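PDB 6PXA: chloramphenicol acetyltransferase from Aliivibrio fischeri, which probably transfers the acetyl group of acetyl-CoA to chloramphenicol, a reaction that inactivates the antibiotic. Local coordinates for residues N24-H38 / V68-G82. Sequence-based numbering, arbitrary orientation.
With TCH (taurocholic acid), chain M.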
# COMPACT_ATOMS: atom_id res chain seq x y z
N ASN B 24 -0.04 -19.42 18.09
CA ASN B 24 -0.73 -18.18 18.42
C ASN B 24 -1.71 -17.77 17.34
O ASN B 24 -2.33 -16.71 17.46
CB ASN B 24 0.30 -17.08 18.69
CG ASN B 24 0.99 -17.26 20.02
OD1 ASN B 24 0.35 -17.57 21.03
ND2 ASN B 24 2.32 -17.14 20.02
N ILE B 25 -1.93 -18.63 16.34
CA ILE B 25 -2.96 -18.41 15.33
C ILE B 25 -4.00 -19.52 15.43
O ILE B 25 -3.66 -20.69 15.64
CB ILE B 25 -2.39 -18.36 13.90
CG1 ILE B 25 -1.27 -17.35 13.79
CG2 ILE B 25 -3.48 -17.92 12.94
CD1 ILE B 25 -0.62 -17.29 12.38
N GLU B 26 -5.26 -19.13 15.31
CA GLU B 26 -6.38 -20.06 15.24
C GLU B 26 -7.17 -19.72 13.98
O GLU B 26 -7.60 -18.57 13.83
CB GLU B 26 -7.24 -19.96 16.50
CG GLU B 26 -8.66 -20.41 16.32
CD GLU B 26 -9.51 -20.11 17.54
OE1 GLU B 26 -8.93 -19.93 18.64
OE2 GLU B 26 -10.75 -20.05 17.40
N VAL B 27 -7.35 -20.68 13.08
CA VAL B 27 -8.10 -20.47 11.84
C VAL B 27 -9.14 -21.58 11.68
O VAL B 27 -8.82 -22.76 11.82
CB VAL B 27 -7.18 -20.43 10.60
CG1 VAL B 27 -8.00 -20.10 9.39
CG2 VAL B 27 -6.06 -19.44 10.78
N GLY B 28 -10.37 -21.18 11.35
CA GLY B 28 -11.47 -22.12 11.22
C GLY B 28 -11.60 -22.73 9.82
O GLY B 28 -10.91 -22.37 8.86
N ASP B 29 -12.55 -23.66 9.72
CA ASP B 29 -12.68 -24.50 8.53
C ASP B 29 -12.88 -23.67 7.26
O ASP B 29 -13.58 -22.65 7.27
CB ASP B 29 -13.85 -25.46 8.66
CG ASP B 29 -13.75 -26.37 9.85
OD1 ASP B 29 -12.64 -26.72 10.26
OD2 ASP B 29 -14.81 -26.77 10.35
N TYR B 30 -12.26 -24.14 6.17
CA TYR B 30 -12.44 -23.69 4.79
C TYR B 30 -11.80 -22.34 4.49
O TYR B 30 -11.48 -22.06 3.34
CB TYR B 30 -13.94 -23.70 4.43
CG TYR B 30 -14.50 -25.12 4.46
CD1 TYR B 30 -14.20 -26.02 3.44
CD2 TYR B 30 -15.28 -25.57 5.51
CE1 TYR B 30 -14.67 -27.31 3.46
CE2 TYR B 30 -15.77 -26.87 5.54
CZ TYR B 30 -15.46 -27.74 4.51
OH TYR B 30 -15.93 -29.04 4.53
N SER B 31 -11.55 -21.51 5.50
CA SER B 31 -10.87 -20.24 5.26
C SER B 31 -9.56 -20.47 4.52
O SER B 31 -8.80 -21.40 4.82
CB SER B 31 -10.63 -19.54 6.59
OG SER B 31 -11.86 -19.36 7.23
N TYR B 32 -9.29 -19.61 3.53
CA TYR B 32 -8.17 -19.78 2.62
C TYR B 32 -7.46 -18.46 2.37
O TYR B 32 -8.05 -17.38 2.48
CB TYR B 32 -8.62 -20.35 1.25
CG TYR B 32 -9.41 -19.35 0.40
CD1 TYR B 32 -10.80 -19.27 0.49
CD2 TYR B 32 -8.76 -18.50 -0.49
CE1 TYR B 32 -11.51 -18.36 -0.27
CE2 TYR B 32 -9.47 -17.58 -1.25
CZ TYR B 32 -10.84 -17.53 -1.15
OH TYR B 32 -11.57 -16.63 -1.91
N TYR B 33 -6.20 -18.56 1.96
CA TYR B 33 -5.41 -17.42 1.52
C TYR B 33 -5.02 -17.65 0.06
O TYR B 33 -4.43 -18.68 -0.27
CB TYR B 33 -4.16 -17.26 2.39
CG TYR B 33 -3.16 -16.19 1.97
CD1 TYR B 33 -3.56 -14.86 1.81
CD2 TYR B 33 -1.82 -16.49 1.75
CE1 TYR B 33 -2.64 -13.86 1.44
CE2 TYR B 33 -0.90 -15.48 1.36
CZ TYR B 33 -1.34 -14.17 1.21
OH TYR B 33 -0.47 -13.15 0.83
N SER B 34 -5.34 -16.69 -0.80
CA SER B 34 -4.98 -16.74 -2.22
C SER B 34 -3.86 -15.71 -2.43
O SER B 34 -4.12 -14.55 -2.76
CB SER B 34 -6.17 -16.45 -3.12
OG SER B 34 -6.84 -15.27 -2.70
N GLY B 35 -2.61 -16.17 -2.28
CA GLY B 35 -1.52 -15.24 -2.07
C GLY B 35 -0.52 -15.17 -3.20
O GLY B 35 0.60 -14.71 -2.99
N PHE B 36 -0.93 -15.60 -4.41
CA PHE B 36 -0.00 -15.69 -5.54
C PHE B 36 0.79 -14.40 -5.74
O PHE B 36 2.00 -14.44 -5.97
CB PHE B 36 -0.75 -16.03 -6.83
CG PHE B 36 0.11 -15.99 -8.07
CD1 PHE B 36 0.97 -17.04 -8.37
CD2 PHE B 36 0.08 -14.89 -8.92
CE1 PHE B 36 1.78 -17.00 -9.53
CE2 PHE B 36 0.89 -14.85 -10.07
CZ PHE B 36 1.74 -15.91 -10.36
N TYR B 37 0.13 -13.25 -5.70
CA TYR B 37 0.85 -12.05 -6.10
C TYR B 37 1.83 -11.55 -5.04
O TYR B 37 2.62 -10.65 -5.34
CB TYR B 37 -0.15 -10.95 -6.50
CG TYR B 37 -0.68 -11.17 -7.92
CD1 TYR B 37 0.10 -10.87 -9.03
CD2 TYR B 37 -1.94 -11.74 -8.13
CE1 TYR B 37 -0.38 -11.10 -10.35
CE2 TYR B 37 -2.41 -12.00 -9.40
CZ TYR B 37 -1.64 -11.66 -10.50
OH TYR B 37 -2.14 -11.92 -11.74
N HIS B 38 1.84 -12.12 -3.84
CA HIS B 38 2.84 -11.71 -2.86
C HIS B 38 3.79 -12.83 -2.45
O HIS B 38 4.51 -12.69 -1.47
CB HIS B 38 2.13 -11.08 -1.66
CG HIS B 38 1.38 -9.83 -2.03
ND1 HIS B 38 0.19 -9.87 -2.73
CD2 HIS B 38 1.68 -8.52 -1.87
CE1 HIS B 38 -0.23 -8.64 -2.96
NE2 HIS B 38 0.67 -7.80 -2.47
N VAL B 68 0.96 -13.40 24.47
CA VAL B 68 0.95 -12.36 23.44
C VAL B 68 -0.44 -12.29 22.80
O VAL B 68 -1.27 -13.19 22.98
CB VAL B 68 2.02 -12.61 22.35
CG1 VAL B 68 3.42 -12.54 22.94
CG2 VAL B 68 1.77 -13.94 21.66
N ASP B 69 -0.67 -11.21 22.04
CA ASP B 69 -1.91 -11.08 21.28
C ASP B 69 -2.01 -12.19 20.24
O ASP B 69 -1.05 -12.53 19.55
CB ASP B 69 -1.99 -9.69 20.61
CG ASP B 69 -2.09 -8.56 21.63
OD1 ASP B 69 -2.71 -8.75 22.71
OD2 ASP B 69 -1.49 -7.48 21.40
N LYS B 70 -3.19 -12.79 20.14
CA LYS B 70 -3.42 -13.89 19.23
C LYS B 70 -4.24 -13.42 18.03
O LYS B 70 -4.96 -12.41 18.10
CB LYS B 70 -4.12 -15.05 19.95
CG LYS B 70 -3.20 -15.82 20.92
CD LYS B 70 -3.93 -16.86 21.74
CE LYS B 70 -3.12 -17.17 23.02
NZ LYS B 70 -3.81 -18.08 23.98
N LEU B 71 -4.12 -14.15 16.93
CA LEU B 71 -4.87 -13.89 15.71
C LEU B 71 -5.88 -15.03 15.52
O LEU B 71 -5.50 -16.18 15.34
CB LEU B 71 -3.94 -13.78 14.50
CG LEU B 71 -4.66 -13.83 13.14
CD1 LEU B 71 -5.58 -12.64 12.98
CD2 LEU B 71 -3.68 -13.94 11.98
N ARG B 72 -7.17 -14.71 15.58
CA ARG B 72 -8.21 -15.72 15.47
C ARG B 72 -9.07 -15.41 14.25
O ARG B 72 -9.60 -14.31 14.12
CB ARG B 72 -9.07 -15.77 16.74
CG ARG B 72 -8.28 -15.77 18.03
CD ARG B 72 -9.24 -16.12 19.19
NE ARG B 72 -9.21 -15.15 20.28
CZ ARG B 72 -10.29 -14.77 20.98
NH1 ARG B 72 -10.18 -13.88 21.96
NH2 ARG B 72 -11.49 -15.26 20.68
N ILE B 73 -9.19 -16.39 13.35
CA ILE B 73 -9.92 -16.25 12.10
C ILE B 73 -11.01 -17.32 12.06
O ILE B 73 -10.79 -18.47 12.47
CB ILE B 73 -8.99 -16.36 10.88
CG1 ILE B 73 -8.02 -15.17 10.85
CG2 ILE B 73 -9.78 -16.43 9.60
CD1 ILE B 73 -6.83 -15.34 9.90
N GLY B 74 -12.20 -16.91 11.63
CA GLY B 74 -13.36 -17.77 11.65
C GLY B 74 -13.37 -18.73 10.48
O GLY B 74 -12.34 -19.05 9.88
N LYS B 75 -14.56 -19.25 10.20
CA LYS B 75 -14.80 -20.17 9.12
C LYS B 75 -15.24 -19.42 7.87
O LYS B 75 -15.83 -18.34 7.95
CB LYS B 75 -15.89 -21.17 9.50
CG LYS B 75 -15.59 -21.96 10.76
CD LYS B 75 -16.84 -22.70 11.23
CE LYS B 75 -16.59 -23.49 12.47
NZ LYS B 75 -17.83 -24.26 12.86
N PHE B 76 -14.94 -20.01 6.71
CA PHE B 76 -15.49 -19.54 5.45
C PHE B 76 -15.01 -18.13 5.11
O PHE B 76 -15.76 -17.34 4.51
CB PHE B 76 -17.01 -19.60 5.48
CG PHE B 76 -17.55 -21.00 5.50
CD1 PHE B 76 -17.35 -21.84 4.43
CD2 PHE B 76 -18.23 -21.49 6.60
CE1 PHE B 76 -17.85 -23.15 4.44
CE2 PHE B 76 -18.74 -22.80 6.61
CZ PHE B 76 -18.53 -23.62 5.53
N CYS B 77 -13.79 -17.80 5.49
CA CYS B 77 -13.22 -16.50 5.21
C CYS B 77 -12.39 -16.56 3.94
O CYS B 77 -11.75 -17.57 3.64
CB CYS B 77 -12.35 -16.00 6.37
SG CYS B 77 -13.31 -15.52 7.80
N SER B 78 -12.42 -15.47 3.20
CA SER B 78 -11.70 -15.34 1.93
C SER B 78 -10.68 -14.24 2.13
O SER B 78 -11.05 -13.08 2.32
CB SER B 78 -12.64 -14.99 0.78
OG SER B 78 -13.58 -16.04 0.57
N ILE B 79 -9.40 -14.61 2.11
CA ILE B 79 -8.31 -13.66 2.37
C ILE B 79 -7.51 -13.48 1.08
O ILE B 79 -6.81 -14.40 0.63
CB ILE B 79 -7.43 -14.11 3.54
CG1 ILE B 79 -8.28 -14.24 4.81
CG2 ILE B 79 -6.30 -13.10 3.73
CD1 ILE B 79 -7.46 -14.53 6.06
N ALA B 80 -7.56 -12.28 0.50
CA ALA B 80 -6.92 -12.05 -0.79
C ALA B 80 -5.43 -11.70 -0.65
O ALA B 80 -4.93 -11.41 0.45
CB ALA B 80 -7.64 -10.94 -1.57
N SER B 81 -4.74 -11.68 -1.79
CA SER B 81 -3.28 -11.61 -1.79
C SER B 81 -2.78 -10.35 -1.10
O SER B 81 -3.36 -9.27 -1.25
CB SER B 81 -2.76 -11.67 -3.23
OG SER B 81 -1.36 -11.93 -3.27
N GLY B 82 -1.72 -10.49 -0.31
CA GLY B 82 -1.11 -9.36 0.34
C GLY B 82 -1.87 -8.76 1.50
O GLY B 82 -1.41 -7.78 2.09
C1 TCH M . -10.85 -17.07 -12.60
C2 TCH M . -11.03 -18.55 -13.11
C3 TCH M . -12.52 -18.84 -13.43
O3 TCH M . -12.66 -20.18 -13.73
C4 TCH M . -13.49 -18.48 -12.24
C5 TCH M . -13.27 -17.05 -11.68
C6 TCH M . -14.19 -16.77 -10.46
C7 TCH M . -13.68 -17.44 -9.12
O7 TCH M . -13.91 -18.81 -9.18
C8 TCH M . -12.18 -17.17 -8.86
C9 TCH M . -11.33 -17.57 -10.13
C10 TCH M . -11.75 -16.77 -11.38
C11 TCH M . -9.83 -17.41 -9.79
C12 TCH M . -9.39 -18.06 -8.58
O12 TCH M . -9.37 -19.46 -8.71
C13 TCH M . -10.39 -17.76 -7.32
C14 TCH M . -11.67 -18.03 -7.66
C15 TCH M . -12.50 -17.66 -6.33
C16 TCH M . -11.64 -18.15 -5.27
C17 TCH M . -10.34 -18.63 -5.94
C18 TCH M . -10.21 -16.28 -6.94
C19 TCH M . -11.62 -15.27 -11.10
O1S TCH M . -12.47 -26.03 -1.53
C20 TCH M . -9.21 -18.43 -5.05
C21 TCH M . -7.83 -18.86 -5.62
C22 TCH M . -9.49 -19.42 -3.89
C23 TCH M . -9.34 -20.87 -4.31
C24 TCH M . -9.67 -21.79 -3.15
N24 TCH M . -11.05 -22.10 -2.86
O24 TCH M . -8.81 -22.23 -2.48
C25 TCH M . -11.39 -22.98 -1.75
C26 TCH M . -12.88 -23.22 -1.84
S26 TCH M . -13.32 -24.74 -0.95
O2S TCH M . -12.88 -24.47 0.62
O3S TCH M . -14.94 -24.94 -1.15
O HOH W 1 -5.80 -12.65 -4.45
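His38 closes one end of this contact by laying its imidazole flat on Gly82. Followed outward, CB only skirts Ser81 OG; CG, CD2, CE1 and NE2 spread over Gly82 CA, which sits 3.3 Å from the ring centroid, almost on the normal. At the ring edge ND1 meets Ser81 OG at 2.6 Å, a short hydrogen bond, while NE2 is hydrogen-bonded to Glu133 OE1, so both nitrogens fix the ring's rotation. Tyr33, with CG anti to the backbone N (chi1 175°), brings ring atom CD1 against Ile79 CG2, the two side chains crossing at about a right angle, and takes the Gly82 N-H on its OH at 3.2 Å. At the corner, Ser31 OG does double duty, donating to Gly74 O at 2.7 Å and accepting from Cys77 N at 3.0 Å. Just beyond, the rings of Tyr30 and Phe76 are nearly parallel but slid apart, centroids 5.2 Å distant. Tyr32 turns one ring face to taurocholate C22 and the other to Ile79 N. Parallel strands 25-27 on 71-73 and 32-34 on 78-80, with Val27 and Ile73 side by side, form successive coils of the left-handed parallel beta-helix characteristic of hexapeptide acyltransferases.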